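Local coordinates for cytochrome P450 RhF (Acinetobacter radioresistens, PDB 6RO8), which probably acts as a heme-thiolate monooxygenase, this chain being the heme domain of a longer class VII cytochrome P450 that also carries reductase modules, at residues A[243-248]-A[258-263]; A[135-140]-A[384-389]; A[100-105]-A[215-220]; A[79-84]-A[326-331]. All coordinates share one frame; numbering follows the deposited sequence.

Three of the four contacts join helices of the P450 fold, and the fourth joins two strands on the side of Arg322, a residue that binds heme b. Interactions 1 and 2 come nearest to the cofactor: the side chains of Met263 and Ile386 each lie about 4 Å from the heme, while the centres of the two contacts are 22 Å apart. Interaction 3 lies away from the annotated sites, with Val217 about 13 Å from the bound histidine, but interactions 1 and 3 have nearest atoms about 6 Å apart, and helix 207-233 of interaction 3 directly precedes helix 240-250. In interaction 4 the side chain of Phe82 is about 4 Å from that of Arg322. Interactions 2 and 4 cross along the chain.

Interaction 1: A[243-248]-A[258-263]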
# COMPACT_ATOMS: atom_id res chain seq x y z
N ASP A 243 2.87 -21.10 -7.62
CA ASP A 243 1.93 -21.07 -8.73
C ASP A 243 2.53 -20.37 -9.93
O ASP A 243 2.49 -20.89 -11.06
CB ASP A 243 0.63 -20.40 -8.30
CG ASP A 243 -0.08 -21.14 -7.20
OD1 ASP A 243 0.09 -22.37 -7.10
OD2 ASP A 243 -0.80 -20.49 -6.42
N MET A 244 3.11 -19.19 -9.72
CA MET A 244 3.72 -18.47 -10.83
C MET A 244 4.82 -19.30 -11.48
O MET A 244 4.85 -19.47 -12.70
CB MET A 244 4.29 -17.12 -10.36
CG MET A 244 3.51 -16.42 -9.28
SD MET A 244 3.97 -14.68 -9.18
CE MET A 244 2.92 -14.10 -7.85
N ILE A 245 5.75 -19.83 -10.66
CA ILE A 245 6.83 -20.67 -11.17
C ILE A 245 6.26 -21.77 -12.06
O ILE A 245 6.74 -22.01 -13.17
CB ILE A 245 7.64 -21.27 -10.00
CG1 ILE A 245 8.47 -20.21 -9.28
CG2 ILE A 245 8.55 -22.39 -10.49
CD1 ILE A 245 9.26 -20.80 -8.12
N ALA A 246 5.22 -22.44 -11.57
CA ALA A 246 4.53 -23.46 -12.35
C ALA A 246 3.97 -22.90 -13.65
O ALA A 246 4.18 -23.47 -14.73
CB ALA A 246 3.43 -24.09 -11.51
N LYS A 247 3.24 -21.78 -13.58
CA LYS A 247 2.68 -21.20 -14.79
C LYS A 247 3.78 -20.77 -15.76
O LYS A 247 3.57 -20.76 -16.98
CB LYS A 247 1.76 -20.02 -14.45
CG LYS A 247 0.37 -20.44 -13.91
CD LYS A 247 -0.56 -20.98 -15.01
CE LYS A 247 -1.88 -21.50 -14.43
NZ LYS A 247 -3.00 -21.44 -15.42
N ASN A 248 4.96 -20.45 -15.23
CA ASN A 248 6.07 -20.07 -16.10
C ASN A 248 6.56 -21.27 -16.91
O ASN A 248 6.99 -21.12 -18.06
CB ASN A 248 7.20 -19.49 -15.26
CG ASN A 248 8.48 -19.39 -16.02
OD1 ASN A 248 9.34 -20.26 -15.92
ND2 ASN A 248 8.63 -18.33 -16.81
N ASN A 258 11.84 -12.92 -16.05
CA ASN A 258 12.04 -11.64 -15.38
C ASN A 258 10.85 -11.29 -14.52
O ASN A 258 11.01 -10.75 -13.41
CB ASN A 258 12.27 -10.51 -16.38
CG ASN A 258 12.35 -9.17 -15.68
OD1 ASN A 258 11.33 -8.47 -15.51
ND2 ASN A 258 13.55 -8.80 -15.25
N TYR A 259 9.64 -11.55 -15.01
CA TYR A 259 8.47 -11.32 -14.17
C TYR A 259 8.59 -12.11 -12.88
O TYR A 259 8.22 -11.62 -11.81
CB TYR A 259 7.18 -11.68 -14.90
CG TYR A 259 6.05 -11.83 -13.92
CD1 TYR A 259 5.41 -10.71 -13.40
CD2 TYR A 259 5.67 -13.09 -13.46
CE1 TYR A 259 4.40 -10.84 -12.47
CE2 TYR A 259 4.67 -13.23 -12.54
CZ TYR A 259 4.03 -12.12 -12.04
OH TYR A 259 3.03 -12.30 -11.12
N LEU A 260 9.10 -13.34 -12.96
CA LEU A 260 9.26 -14.13 -11.74
C LEU A 260 10.18 -13.42 -10.76
O LEU A 260 9.84 -13.26 -9.58
CB LEU A 260 9.79 -15.52 -12.08
CG LEU A 260 8.74 -16.57 -12.45
CD1 LEU A 260 7.89 -16.14 -13.64
CD2 LEU A 260 9.43 -17.90 -12.72
N HIS A 261 11.33 -12.96 -11.23
CA HIS A 261 12.28 -12.32 -10.34
C HIS A 261 11.77 -10.97 -9.88
O HIS A 261 11.89 -10.63 -8.69
CB HIS A 261 13.63 -12.20 -11.06
CG HIS A 261 14.77 -11.90 -10.15
ND1 HIS A 261 16.09 -12.06 -10.53
CD2 HIS A 261 14.80 -11.46 -8.87
CE1 HIS A 261 16.88 -11.71 -9.53
NE2 HIS A 261 16.12 -11.34 -8.51
N SER A 262 11.18 -10.19 -10.79
CA SER A 262 10.65 -8.89 -10.42
C SER A 262 9.48 -9.02 -9.44
O SER A 262 9.43 -8.32 -8.42
CB SER A 262 10.24 -8.11 -11.68
OG SER A 262 11.37 -7.84 -12.52
N MET A 263 8.54 -9.93 -9.72
CA MET A 263 7.41 -10.10 -8.82
C MET A 263 7.86 -10.60 -7.46
O MET A 263 7.35 -10.15 -6.43
CB MET A 263 6.36 -11.03 -9.44
CG MET A 263 5.05 -11.14 -8.64
SD MET A 263 4.19 -9.56 -8.45
CE MET A 263 2.50 -10.01 -8.79
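Met244 meets Tyr259 through sulfur. SD lies 4.8 Å from the centroid of the Tyr259 ring, 66° off the ring normal, a Met-aromatic contact of oblique geometry, and Met244 SD is 3.2 Å from Tyr259 OH. The two side chains cross at about a right angle. Met244 is extended beyond CG (chi2 -163°), which carries the polarisable sulfur across to the neighbouring helix. Met263, one turn on from Tyr259, lays its CB over one face of the ring, toward the rim.

The remaining contacts are aliphatic. Met244 CE lies 3.7 Å from Met263 CG, the two flexible thioethers crossing at about a right angle. Helices 240-250 and 257-270, probably the H helix and the first part of the long central helix of a P450, run antiparallel here, their local axes 170° apart in direction and 10.4 Å apart at closest approach, as expected of consecutive helices joined by a short connection. Leu260, opposite Ile245 in the register, points at helix 240-250: both of its methyls pack against Asn248, Leu260 CD2 lying 3.7 Å from Asn248 CB. Ile245 CG1 is 4.3 Å from Leu260 CD2, a looser contact of branched side chains.

Polar bonds are made outside the pair. With CB and CG of Asn248 lying against leucine, its ND2 is hydrogen-bonded to Val255 O in the connection between the helices. Leu260 and Ile245 also touch helix 207-233, at Leu228 and Met231, while Met244 and Tyr259 both rest on Met129. Met263 approaches the heme to about 4 Å.

Interaction 2: A[135-140]-A[384-389]; sequences QNLEEH and KNIGRM
Leu137 and Ile386 centre an apolar helix-helix contact between the start of helix 134-155 and the start of helix 384-401, probably the D and L helices of a P450, the latter beginning just after Cys381, the axial ligand of the heme iron. The segments run nearly parallel, their axes 10.9 Å apart at closest approach with a signed crossing angle of -26°. Leu137 carries the largest share of the contact. Its CD2 lies 3.6 Å from Ile386 CG1 and 3.8 Å from Ile386 CD1, the two branched chains crossing at about a right angle; Ile386 turns its CG1 branch toward the leucine. CD1 of Leu137 lies 4.5 Å from Asn385 CB, so the methyl meets only the aliphatic root of that polar residue.

Met389 bends at chi2 (-113°) and chi3, and its methyl CE comes 3.9 Å from Leu137 O and 4.4 Å from His140 CB. A flexible thioether suits this surface of backbone and ring root.

Two bonds within the helices hold polar groups. His140 ND1 donates to Asn136 O (2.9 Å), with the donor above the carbonyl plane, and Arg388 NH1 donates to Asn385 OD1 (2.9 Å), while Arg388 NH2 also forms a salt bridge with Glu308.

Ile386 also touches the heme. Helix 170-179 closes the cluster: Phe179 packs on Leu137 and Ile386 and meets the His140 ring edge-to-face.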
# COMPACT_ATOMS: atom_id res chain seq x y z
N GLN A 135 -11.67 -20.73 -0.51
CA GLN A 135 -11.13 -21.86 0.22
C GLN A 135 -9.69 -21.58 0.66
O GLN A 135 -9.34 -21.77 1.82
CB GLN A 135 -11.20 -23.13 -0.64
CG GLN A 135 -10.88 -24.39 0.13
CD GLN A 135 -10.61 -25.60 -0.76
OE1 GLN A 135 -10.31 -25.44 -1.93
NE2 GLN A 135 -10.73 -26.80 -0.20
N ASN A 136 -8.85 -21.12 -0.27
CA ASN A 136 -7.45 -20.92 0.07
C ASN A 136 -7.31 -19.76 1.05
O ASN A 136 -6.52 -19.82 2.00
CB ASN A 136 -6.64 -20.68 -1.20
CG ASN A 136 -5.13 -20.57 -0.93
OD1 ASN A 136 -4.54 -21.44 -0.31
ND2 ASN A 136 -4.53 -19.47 -1.36
N LEU A 137 -8.10 -18.71 0.87
CA LEU A 137 -8.07 -17.62 1.83
C LEU A 137 -8.68 -18.03 3.16
O LEU A 137 -8.26 -17.54 4.22
CB LEU A 137 -8.78 -16.40 1.23
CG LEU A 137 -8.11 -15.88 -0.07
CD1 LEU A 137 -8.74 -14.60 -0.58
CD2 LEU A 137 -6.61 -15.68 0.12
N GLU A 138 -9.65 -18.96 3.14
CA GLU A 138 -10.26 -19.42 4.39
C GLU A 138 -9.23 -20.05 5.30
O GLU A 138 -9.24 -19.82 6.52
CB GLU A 138 -11.37 -20.42 4.10
CG GLU A 138 -12.76 -19.85 4.18
CD GLU A 138 -13.71 -20.50 3.19
OE1 GLU A 138 -14.46 -19.76 2.51
OE2 GLU A 138 -13.71 -21.74 3.09
N GLU A 139 -8.33 -20.87 4.75
CA GLU A 139 -7.38 -21.55 5.61
C GLU A 139 -6.30 -20.60 6.07
O GLU A 139 -5.79 -20.72 7.19
CB GLU A 139 -6.83 -22.80 4.91
CG GLU A 139 -7.91 -23.87 4.71
CD GLU A 139 -7.41 -25.11 3.94
OE1 GLU A 139 -6.27 -25.07 3.39
OE2 GLU A 139 -8.15 -26.12 3.89
N HIS A 140 -5.96 -19.62 5.25
CA HIS A 140 -5.03 -18.59 5.70
C HIS A 140 -5.64 -17.77 6.84
O HIS A 140 -4.92 -17.36 7.76
CB HIS A 140 -4.62 -17.72 4.51
CG HIS A 140 -3.54 -18.33 3.67
ND1 HIS A 140 -3.81 -19.10 2.55
CD2 HIS A 140 -2.20 -18.33 3.81
CE1 HIS A 140 -2.67 -19.51 2.02
NE2 HIS A 140 -1.68 -19.06 2.77
N LYS A 384 -6.85 -7.56 -1.74
CA LYS A 384 -7.70 -6.72 -0.90
C LYS A 384 -8.39 -7.54 0.19
O LYS A 384 -8.52 -7.09 1.34
CB LYS A 384 -8.74 -5.95 -1.74
CG LYS A 384 -9.71 -6.82 -2.58
CD LYS A 384 -10.75 -5.95 -3.32
CE LYS A 384 -11.66 -6.79 -4.22
NZ LYS A 384 -12.87 -6.04 -4.68
N ASN A 385 -8.81 -8.77 -0.12
CA ASN A 385 -9.51 -9.50 0.93
C ASN A 385 -8.56 -10.09 1.95
O ASN A 385 -8.95 -10.27 3.10
CB ASN A 385 -10.42 -10.57 0.35
CG ASN A 385 -11.63 -9.99 -0.31
OD1 ASN A 385 -12.17 -8.98 0.14
ND2 ASN A 385 -12.03 -10.56 -1.41
N ILE A 386 -7.33 -10.39 1.58
CA ILE A 386 -6.35 -10.77 2.60
C ILE A 386 -6.12 -9.59 3.54
O ILE A 386 -6.15 -9.73 4.77
CB ILE A 386 -5.04 -11.24 1.94
CG1 ILE A 386 -5.27 -12.53 1.16
CG2 ILE A 386 -3.97 -11.42 3.01
CD1 ILE A 386 -4.18 -12.81 0.07
N GLY A 387 -5.94 -8.39 2.96
CA GLY A 387 -5.79 -7.20 3.79
C GLY A 387 -6.97 -6.97 4.73
O GLY A 387 -6.77 -6.64 5.91
N ARG A 388 -8.21 -7.15 4.22
CA ARG A 388 -9.40 -6.92 5.03
C ARG A 388 -9.46 -7.95 6.14
O ARG A 388 -9.77 -7.63 7.30
CB ARG A 388 -10.65 -7.04 4.18
CG ARG A 388 -10.93 -5.88 3.25
CD ARG A 388 -11.95 -6.28 2.20
NE ARG A 388 -12.44 -5.09 1.51
CZ ARG A 388 -12.82 -5.09 0.24
NH1 ARG A 388 -12.76 -6.21 -0.47
NH2 ARG A 388 -13.25 -3.97 -0.33
N MET A 389 -9.22 -9.21 5.78
CA MET A 389 -9.25 -10.29 6.75
C MET A 389 -8.28 -10.04 7.89
O MET A 389 -8.63 -10.21 9.05
CB MET A 389 -8.93 -11.59 6.03
CG MET A 389 -8.70 -12.76 6.89
SD MET A 389 -6.97 -13.20 6.70
CE MET A 389 -6.94 -13.98 5.10

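Interaction 3: A[100-105]-A[215-220]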
# COMPACT_ATOMS: atom_id res chain seq x y z
N LYS A 100 25.41 2.29 -10.07
CA LYS A 100 26.34 1.20 -10.24
C LYS A 100 26.39 0.26 -9.06
O LYS A 100 26.77 -0.91 -9.24
CB LYS A 100 27.72 1.71 -10.50
CG LYS A 100 27.93 1.71 -11.92
CD LYS A 100 26.94 2.65 -12.72
CE LYS A 100 26.89 2.34 -14.21
NZ LYS A 100 28.25 2.04 -14.67
N ILE A 101 25.91 0.68 -7.89
CA ILE A 101 25.68 -0.30 -6.85
C ILE A 101 24.69 -1.32 -7.38
O ILE A 101 24.95 -2.53 -7.40
CB ILE A 101 25.20 0.38 -5.55
CG1 ILE A 101 26.36 1.10 -4.87
CG2 ILE A 101 24.56 -0.64 -4.63
CD1 ILE A 101 25.94 2.25 -3.94
N LEU A 102 23.60 -0.80 -7.97
CA LEU A 102 22.60 -1.65 -8.61
C LEU A 102 23.20 -2.49 -9.73
O LEU A 102 22.86 -3.66 -9.89
CB LEU A 102 21.45 -0.79 -9.12
CG LEU A 102 20.62 -0.08 -8.03
CD1 LEU A 102 19.54 0.83 -8.60
CD2 LEU A 102 20.00 -1.10 -7.10
N GLU A 103 24.08 -1.88 -10.55
CA GLU A 103 24.74 -2.63 -11.61
C GLU A 103 25.54 -3.80 -11.05
O GLU A 103 25.59 -4.88 -11.65
CB GLU A 103 25.65 -1.70 -12.41
CG GLU A 103 25.01 -1.10 -13.63
CD GLU A 103 24.88 -2.10 -14.75
OE1 GLU A 103 25.73 -3.01 -14.83
OE2 GLU A 103 23.92 -1.97 -15.54
N LYS A 104 26.19 -3.59 -9.90
CA LYS A 104 26.93 -4.66 -9.25
C LYS A 104 26.03 -5.85 -8.97
O LYS A 104 26.43 -7.01 -9.16
CB LYS A 104 27.59 -4.16 -7.96
CG LYS A 104 28.33 -5.24 -7.17
CD LYS A 104 27.93 -5.29 -5.68
CE LYS A 104 28.67 -6.41 -4.92
NZ LYS A 104 27.96 -7.74 -4.94
N TYR A 105 24.80 -5.60 -8.52
CA TYR A 105 23.84 -6.66 -8.27
C TYR A 105 23.06 -7.07 -9.52
O TYR A 105 22.14 -7.88 -9.41
CB TYR A 105 22.87 -6.23 -7.15
CG TYR A 105 23.57 -6.09 -5.82
CD1 TYR A 105 23.87 -7.21 -5.05
CD2 TYR A 105 23.97 -4.85 -5.35
CE1 TYR A 105 24.54 -7.10 -3.85
CE2 TYR A 105 24.63 -4.73 -4.15
CZ TYR A 105 24.92 -5.85 -3.40
OH TYR A 105 25.58 -5.73 -2.20
N GLU A 215 22.44 -0.13 -2.00
CA GLU A 215 22.91 -1.41 -1.47
C GLU A 215 21.75 -2.28 -1.01
O GLU A 215 21.61 -3.44 -1.42
CB GLU A 215 23.90 -1.17 -0.33
CG GLU A 215 25.35 -1.09 -0.78
CD GLU A 215 25.84 -2.42 -1.34
OE1 GLU A 215 25.19 -3.45 -1.09
OE2 GLU A 215 26.88 -2.42 -2.04
N GLY A 216 20.87 -1.73 -0.16
CA GLY A 216 19.74 -2.49 0.34
C GLY A 216 18.86 -3.02 -0.78
O GLY A 216 18.49 -4.19 -0.80
N VAL A 217 18.50 -2.14 -1.72
CA VAL A 217 17.70 -2.55 -2.86
C VAL A 217 18.43 -3.62 -3.67
O VAL A 217 17.84 -4.64 -4.07
CB VAL A 217 17.35 -1.32 -3.72
CG1 VAL A 217 16.84 -1.71 -5.09
CG2 VAL A 217 16.32 -0.46 -2.99
N GLY A 218 19.73 -3.42 -3.91
CA GLY A 218 20.48 -4.40 -4.68
C GLY A 218 20.49 -5.76 -4.01
O GLY A 218 20.21 -6.79 -4.64
N GLN A 219 20.82 -5.79 -2.71
CA GLN A 219 20.82 -7.05 -1.98
C GLN A 219 19.44 -7.70 -2.01
O GLN A 219 19.32 -8.91 -2.24
CB GLN A 219 21.27 -6.82 -0.55
CG GLN A 219 22.66 -6.23 -0.46
CD GLN A 219 23.04 -5.94 0.97
OE1 GLN A 219 22.31 -6.31 1.90
NE2 GLN A 219 24.17 -5.27 1.17
N PHE A 220 18.40 -6.91 -1.78
CA PHE A 220 17.02 -7.37 -1.93
C PHE A 220 16.82 -8.12 -3.25
O PHE A 220 16.27 -9.22 -3.28
CB PHE A 220 16.07 -6.17 -1.82
CG PHE A 220 14.64 -6.53 -1.53
CD1 PHE A 220 14.27 -7.85 -1.27
CD2 PHE A 220 13.66 -5.54 -1.51
CE1 PHE A 220 12.96 -8.16 -1.00
CE2 PHE A 220 12.36 -5.85 -1.24
CZ PHE A 220 12.01 -7.16 -0.99
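Tyr105 lies flat against helix 207-233 and reaches Glu215 with its hydroxyl. Helix 96-104, in the B-to-C region of the P450 fold and probably the B' helix, here packs on the helix usually called G; the local axes approach to 8.6 Å. Tyr105 is the first residue to leave helical phi/psi, and its CG is anti to the carbonyl carbon (chi1 -67°), which points the ring at the neighbouring helix.

The close approach depends on Gly218, whose backbone takes the ring. One face lies 3.6 Å from Gly218 C, toward the rim, with Gln219 N above the ring centre; Lys104 CD covers part of the opposite face. Having no side chain, Gly218 lets the aromatic ring sit directly on the helix backbone.

Two smaller pairs add to it. Leu102 CD2 lies 3.8 Å from Val217 CG1. Ile101 CG2 lies 3.4 Å from Glu215 N, its branch against the helix backbone. Helix 187-202 touches Val217 and Gln219 beyond.

Glu215 is bent at chi2 and presents a carboxylate whose plane is 84° from that of the ring. Tyr105 and Gln219 lie side by side, pointing the same way, so that both polar ends reach the same oxygen; two donors on one oxygen would tend to stabilise a charged carboxylate. Tyr105 OH donates to Glu215 OE1 (2.6 Å) on its syn lone pair, and Gln219 NE2 meets that same Glu215 OE1 on the anti side, at 3.1 Å and 31° out of the carboxylate plane.

Interaction 4: A[79-84]-A[326-331]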
# COMPACT_ATOMS: atom_id res chain seq x y z
N PRO A 79 -6.93 1.95 -18.60
CA PRO A 79 -5.51 1.63 -18.50
C PRO A 79 -4.79 1.60 -19.84
O PRO A 79 -3.58 1.33 -19.86
CB PRO A 79 -5.52 0.23 -17.87
CG PRO A 79 -6.77 -0.38 -18.37
CD PRO A 79 -7.76 0.74 -18.65
N ILE A 80 -5.47 1.85 -20.95
CA ILE A 80 -4.75 2.01 -22.20
C ILE A 80 -4.22 3.44 -22.31
O ILE A 80 -3.02 3.66 -22.50
CB ILE A 80 -5.62 1.58 -23.40
CG1 ILE A 80 -7.01 2.21 -23.36
CG2 ILE A 80 -5.80 0.06 -23.39
CD1 ILE A 80 -7.53 2.74 -24.71
N THR A 81 -5.09 4.44 -22.10
CA THR A 81 -4.62 5.83 -22.04
C THR A 81 -3.69 6.06 -20.86
O THR A 81 -2.59 6.59 -21.03
CB THR A 81 -5.81 6.77 -21.94
OG1 THR A 81 -6.87 6.28 -22.76
CG2 THR A 81 -5.40 8.16 -22.41
N PHE A 82 -4.12 5.69 -19.66
CA PHE A 82 -3.36 5.92 -18.44
C PHE A 82 -2.79 4.59 -17.98
O PHE A 82 -3.51 3.77 -17.40
CB PHE A 82 -4.23 6.57 -17.38
CG PHE A 82 -5.07 7.67 -17.92
CD1 PHE A 82 -4.49 8.87 -18.28
CD2 PHE A 82 -6.42 7.49 -18.12
CE1 PHE A 82 -5.24 9.88 -18.80
CE2 PHE A 82 -7.18 8.50 -18.64
CZ PHE A 82 -6.59 9.70 -18.99
N SER A 83 -1.52 4.38 -18.24
CA SER A 83 -0.92 3.08 -17.99
C SER A 83 -0.17 3.07 -16.66
O SER A 83 0.27 4.10 -16.14
CB SER A 83 0.04 2.70 -19.11
OG SER A 83 1.38 2.95 -18.76
N ALA A 84 -0.02 1.87 -16.13
CA ALA A 84 0.57 1.62 -14.83
C ALA A 84 2.09 1.52 -14.87
O ALA A 84 2.69 1.21 -13.84
CB ALA A 84 0.00 0.32 -14.26
N THR A 326 -1.16 8.54 -24.71
CA THR A 326 -1.53 9.41 -25.82
C THR A 326 -2.18 10.65 -25.24
O THR A 326 -2.68 10.62 -24.12
CB THR A 326 -2.50 8.72 -26.80
OG1 THR A 326 -2.76 9.60 -27.92
CG2 THR A 326 -3.80 8.38 -26.09
N GLU A 327 -2.18 11.75 -25.99
CA GLU A 327 -2.81 12.92 -25.40
C GLU A 327 -4.29 12.64 -25.16
O GLU A 327 -4.91 11.80 -25.82
CB GLU A 327 -2.62 14.19 -26.24
CG GLU A 327 -2.47 14.06 -27.73
CD GLU A 327 -2.39 15.45 -28.39
OE1 GLU A 327 -2.12 15.53 -29.60
OE2 GLU A 327 -2.60 16.45 -27.66
N SER A 328 -4.82 13.30 -24.15
CA SER A 328 -6.06 12.91 -23.50
C SER A 328 -6.50 14.10 -22.66
O SER A 328 -5.73 15.04 -22.43
CB SER A 328 -5.85 11.67 -22.63
OG SER A 328 -4.63 11.79 -21.91
N GLU A 329 -7.73 14.05 -22.18
CA GLU A 329 -8.11 15.09 -21.24
C GLU A 329 -9.07 14.53 -20.20
O GLU A 329 -9.84 13.60 -20.45
CB GLU A 329 -8.69 16.30 -21.96
CG GLU A 329 -9.95 16.04 -22.74
CD GLU A 329 -11.18 16.18 -21.86
OE1 GLU A 329 -11.90 15.18 -21.66
OE2 GLU A 329 -11.40 17.30 -21.34
N VAL A 330 -8.99 15.11 -19.01
CA VAL A 330 -9.82 14.75 -17.86
C VAL A 330 -10.32 16.06 -17.27
O VAL A 330 -9.51 16.95 -16.97
CB VAL A 330 -9.04 13.93 -16.82
CG1 VAL A 330 -9.92 13.54 -15.64
CG2 VAL A 330 -8.44 12.69 -17.48
N SER A 331 -11.63 16.21 -17.15
CA SER A 331 -12.27 17.38 -16.55
C SER A 331 -11.62 18.70 -16.98
O SER A 331 -11.26 19.55 -16.16
CB SER A 331 -12.26 17.28 -15.02
OG SER A 331 -13.29 16.42 -14.58
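Thr81 and Phe82 carry the van der Waals contacts from segment 79-84 to Thr326, Ser328 and Val330. The CG2 methyl of Thr81 lies 3.5 Å from Ser328 CB and 4.0 Å from Thr326 CG2, two methyls meeting beside the serine root. With CG2 anti to the backbone N the methyl faces Ser328, while OG1, beside the backbone N, is hydrogen-bonded to Asp78. Phe82 reaches further: its CZ is 3.8 Å from Val330 CG2, the two side chains crossing obliquely, and its CE1 is 3.7 Å from Ser328 OG. The long, flat phenyl group brings its far end to the valine, whose β-branch offers it a methyl. Thr81 CB lies over the centre of one face of the Phe82 ring.

No hydrogen bond links the segments; polar groups are met locally. Ser328 OG donates to Thr326 O (3.2 Å), in the carbonyl plane. Thr325 OG1 lies within hydrogen-bonding reach of the carbonyls of Ile80 and Thr81, and the backbones of Thr81 and Thr325 are hydrogen-bonded, which ties segment 79-84 to the residue just before Thr326.

Strand 82-83 edges the five-stranded mixed sheet, the main β-sheet of the P450 fold, antiparallel to strand 320-324, where Arg322, which binds heme b, touches Phe82. Strand 328-330 instead pairs with 333-335 as a β-hairpin. Phe335 touches Phe82, Ser328 and Val330, while helix 69-77 adds Ile75 against Phe82 and Val330.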